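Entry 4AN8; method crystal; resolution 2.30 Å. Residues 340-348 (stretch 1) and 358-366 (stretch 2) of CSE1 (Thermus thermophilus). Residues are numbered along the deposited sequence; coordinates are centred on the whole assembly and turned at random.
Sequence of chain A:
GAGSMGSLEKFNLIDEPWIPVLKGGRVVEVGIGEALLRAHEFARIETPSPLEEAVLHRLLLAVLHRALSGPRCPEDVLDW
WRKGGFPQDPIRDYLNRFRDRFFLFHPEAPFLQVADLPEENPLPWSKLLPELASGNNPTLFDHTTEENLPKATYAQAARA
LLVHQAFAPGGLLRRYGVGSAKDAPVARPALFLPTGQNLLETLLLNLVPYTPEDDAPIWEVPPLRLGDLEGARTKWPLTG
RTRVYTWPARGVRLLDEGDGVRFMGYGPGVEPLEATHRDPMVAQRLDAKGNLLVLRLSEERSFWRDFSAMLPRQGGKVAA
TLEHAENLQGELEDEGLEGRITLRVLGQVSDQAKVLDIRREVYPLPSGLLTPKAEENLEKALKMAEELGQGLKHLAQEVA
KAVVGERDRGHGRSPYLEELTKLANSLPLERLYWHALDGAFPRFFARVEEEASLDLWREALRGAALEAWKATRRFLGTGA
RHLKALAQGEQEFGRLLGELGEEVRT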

# COMPACT_ATOMS: atom_id res chain seq x y z
N ARG A 340 -4.31 16.83 -12.49
CA ARG A 340 -5.19 16.02 -11.65
C ARG A 340 -4.41 14.94 -10.87
O ARG A 340 -3.92 13.97 -11.44
CB ARG A 340 -6.31 15.42 -12.50
CG ARG A 340 -6.89 16.44 -13.48
CD ARG A 340 -8.19 15.99 -14.11
NE ARG A 340 -8.77 17.05 -14.94
CZ ARG A 340 -9.98 17.01 -15.49
NH1 ARG A 340 -10.76 15.95 -15.30
NH2 ARG A 340 -10.41 18.03 -16.22
N ILE A 341 -4.31 15.13 -9.57
CA ILE A 341 -3.48 14.26 -8.75
C ILE A 341 -4.28 13.54 -7.65
O ILE A 341 -4.98 14.18 -6.87
CB ILE A 341 -2.30 15.08 -8.17
CG1 ILE A 341 -1.40 15.55 -9.32
CG2 ILE A 341 -1.50 14.28 -7.12
CD1 ILE A 341 -0.37 16.62 -8.94
N THR A 342 -4.19 12.20 -7.60
CA THR A 342 -4.90 11.47 -6.55
C THR A 342 -3.96 10.70 -5.62
O THR A 342 -2.75 10.68 -5.83
CB THR A 342 -5.95 10.48 -7.10
OG1 THR A 342 -5.28 9.36 -7.67
CG2 THR A 342 -6.83 11.13 -8.13
N LEU A 343 -4.52 10.07 -4.60
CA LEU A 343 -3.72 9.24 -3.70
C LEU A 343 -4.25 7.82 -3.69
O LEU A 343 -5.42 7.58 -3.33
CB LEU A 343 -3.77 9.80 -2.28
CG LEU A 343 -3.06 9.09 -1.13
CD1 LEU A 343 -1.53 9.06 -1.31
CD2 LEU A 343 -3.45 9.74 0.21
N ARG A 344 -3.40 6.87 -4.07
CA ARG A 344 -3.76 5.47 -3.91
C ARG A 344 -3.13 4.87 -2.67
O ARG A 344 -1.96 5.13 -2.38
CB ARG A 344 -3.37 4.67 -5.14
CG ARG A 344 -4.02 5.17 -6.37
CD ARG A 344 -3.88 4.18 -7.46
NE ARG A 344 -4.86 4.42 -8.51
CZ ARG A 344 -5.31 3.47 -9.32
NH1 ARG A 344 -4.85 2.22 -9.19
NH2 ARG A 344 -6.21 3.76 -10.25
N VAL A 345 -3.90 4.11 -1.90
CA VAL A 345 -3.33 3.36 -0.80
C VAL A 345 -3.39 1.88 -1.15
O VAL A 345 -4.45 1.37 -1.53
CB VAL A 345 -4.05 3.61 0.52
CG1 VAL A 345 -3.37 2.81 1.65
CG2 VAL A 345 -4.05 5.13 0.86
N LEU A 346 -2.25 1.22 -1.07
CA LEU A 346 -2.11 -0.20 -1.42
C LEU A 346 -1.49 -0.98 -0.27
O LEU A 346 -0.56 -0.51 0.37
CB LEU A 346 -1.22 -0.36 -2.66
CG LEU A 346 -1.51 0.55 -3.85
CD1 LEU A 346 -0.41 0.44 -4.91
CD2 LEU A 346 -2.89 0.27 -4.42
N GLY A 347 -1.99 -2.18 -0.01
CA GLY A 347 -1.44 -3.02 1.04
C GLY A 347 -2.28 -4.25 1.38
O GLY A 347 -3.30 -4.51 0.74
N GLN A 348 -1.84 -5.01 2.38
CA GLN A 348 -2.54 -6.22 2.81
C GLN A 348 -3.15 -5.96 4.15
O GLN A 348 -2.58 -5.24 4.95
CB GLN A 348 -1.56 -7.39 3.03
CG GLN A 348 -0.50 -7.52 2.06
CD GLN A 348 0.28 -8.80 2.21
OE1 GLN A 348 0.06 -9.75 1.46
NE2 GLN A 348 1.25 -8.83 3.12
N ILE A 358 -6.61 -7.97 0.63
CA ILE A 358 -5.72 -7.13 -0.14
C ILE A 358 -6.56 -5.97 -0.66
O ILE A 358 -7.64 -6.17 -1.18
CB ILE A 358 -5.07 -7.99 -1.22
CG1 ILE A 358 -3.92 -8.77 -0.60
CG2 ILE A 358 -4.56 -7.18 -2.34
CD1 ILE A 358 -3.61 -10.02 -1.32
N ARG A 359 -6.09 -4.75 -0.46
CA ARG A 359 -6.93 -3.59 -0.72
C ARG A 359 -6.24 -2.48 -1.49
O ARG A 359 -5.05 -2.22 -1.29
CB ARG A 359 -7.48 -3.03 0.60
CG ARG A 359 -8.83 -3.62 0.97
CD ARG A 359 -9.17 -3.49 2.44
NE ARG A 359 -9.15 -2.12 2.94
CZ ARG A 359 -9.24 -1.80 4.23
NH1 ARG A 359 -9.38 -2.78 5.12
NH2 ARG A 359 -9.20 -0.53 4.63
N ARG A 360 -7.03 -1.84 -2.36
CA ARG A 360 -6.66 -0.63 -3.07
C ARG A 360 -7.63 0.48 -2.68
O ARG A 360 -8.83 0.39 -2.91
CB ARG A 360 -6.71 -0.88 -4.59
CG ARG A 360 -6.65 0.39 -5.46
CD ARG A 360 -6.03 0.13 -6.86
NE ARG A 360 -6.40 -1.18 -7.38
CZ ARG A 360 -5.58 -2.07 -7.93
NH1 ARG A 360 -4.30 -1.82 -8.07
NH2 ARG A 360 -6.06 -3.22 -8.34
N GLU A 361 -7.12 1.54 -2.06
CA GLU A 361 -7.98 2.68 -1.78
C GLU A 361 -7.57 3.94 -2.54
O GLU A 361 -6.40 4.19 -2.75
CB GLU A 361 -8.10 2.93 -0.28
CG GLU A 361 -9.33 2.28 0.27
CD GLU A 361 -9.18 1.86 1.70
OE1 GLU A 361 -8.68 2.67 2.51
OE2 GLU A 361 -9.57 0.70 1.99
N VAL A 362 -8.56 4.71 -2.97
CA VAL A 362 -8.29 5.90 -3.75
C VAL A 362 -8.86 7.12 -3.02
O VAL A 362 -10.01 7.11 -2.56
CB VAL A 362 -8.88 5.77 -5.17
CG1 VAL A 362 -8.45 6.95 -6.03
CG2 VAL A 362 -8.43 4.47 -5.81
N TYR A 363 -8.05 8.17 -2.90
CA TYR A 363 -8.50 9.39 -2.24
C TYR A 363 -8.07 10.57 -3.08
O TYR A 363 -7.11 10.48 -3.84
CB TYR A 363 -7.88 9.54 -0.85
CG TYR A 363 -8.26 8.43 0.09
CD1 TYR A 363 -9.48 8.46 0.75
CD2 TYR A 363 -7.43 7.35 0.29
CE1 TYR A 363 -9.86 7.45 1.58
CE2 TYR A 363 -7.79 6.32 1.14
CZ TYR A 363 -9.01 6.37 1.78
OH TYR A 363 -9.40 5.37 2.64
N PRO A 364 -8.80 11.69 -2.98
CA PRO A 364 -8.24 12.90 -3.57
C PRO A 364 -6.94 13.23 -2.86
O PRO A 364 -6.69 12.73 -1.75
CB PRO A 364 -9.31 13.97 -3.32
CG PRO A 364 -10.27 13.38 -2.36
CD PRO A 364 -10.16 11.89 -2.46
N LEU A 365 -6.10 14.04 -3.49
CA LEU A 365 -4.90 14.55 -2.86
C LEU A 365 -4.99 16.07 -2.89
O LEU A 365 -4.56 16.72 -3.85
CB LEU A 365 -3.65 14.07 -3.61
CG LEU A 365 -2.41 13.99 -2.74
CD1 LEU A 365 -1.35 13.12 -3.38
CD2 LEU A 365 -1.87 15.39 -2.47
N PRO A 366 -5.58 16.65 -1.85
CA PRO A 366 -5.93 18.07 -1.77
C PRO A 366 -4.69 18.95 -1.85
O PRO A 366 -3.69 18.61 -1.24
CB PRO A 366 -6.57 18.20 -0.38
CG PRO A 366 -6.94 16.76 0.01
CD PRO A 366 -5.88 15.91 -0.61

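Residues 342-348 and 358-364 of CSE1 form an antiparallel pair of β-strands, held by a backbone hydrogen-bond ladder and flanked on both faces by a mixture of apolar and charged side chains. The general principle is that antiparallel pairing alternates hydrogen-bonded and non-hydrogen-bonded pairs. Leu343 with Tyr363 closes a ring in which Leu343 N donates to Tyr363 O and Tyr363 N to Leu343 O, both at 2.7 Å. The next ring, Val345 with Glu361, is equally tight: Val345 N to Glu361 O is 2.6 Å and Glu361 N to Val345 O 2.7 Å. At Gly347 the ladder loosens; Arg359 N still reaches Gly347 O at 3.0 Å, but the return bond from Gly347 N to Arg359 O is weak at 3.3 Å, and the CA atoms of these two residues lie 5.8 Å apart. Between rings, CA-H groups approach carbonyls, as where Arg344 CA lies 3.2 Å from Glu361 O.

One face carries Leu343, Val345, Glu361 and Tyr363. Val345 CG2 meets the edge of the Tyr363 ring, 3.9 Å from CE2, while Glu361 OE1 accepts a hydrogen bond from Tyr363 OH (2.8 Å). On the other face, Arg344 NH1 lies 3.3 Å from the aliphatic Arg360 CD, while the like-charged Arg344 NH1 and Arg360 NE are 4.2 Å apart; Arg344 NH1 is hydrogen-bonded elsewhere in the structure. Beyond the ladder, Leu365 CD1 touches Ile341 CG2 at 3.9 Å, extending the contact through apolar packing.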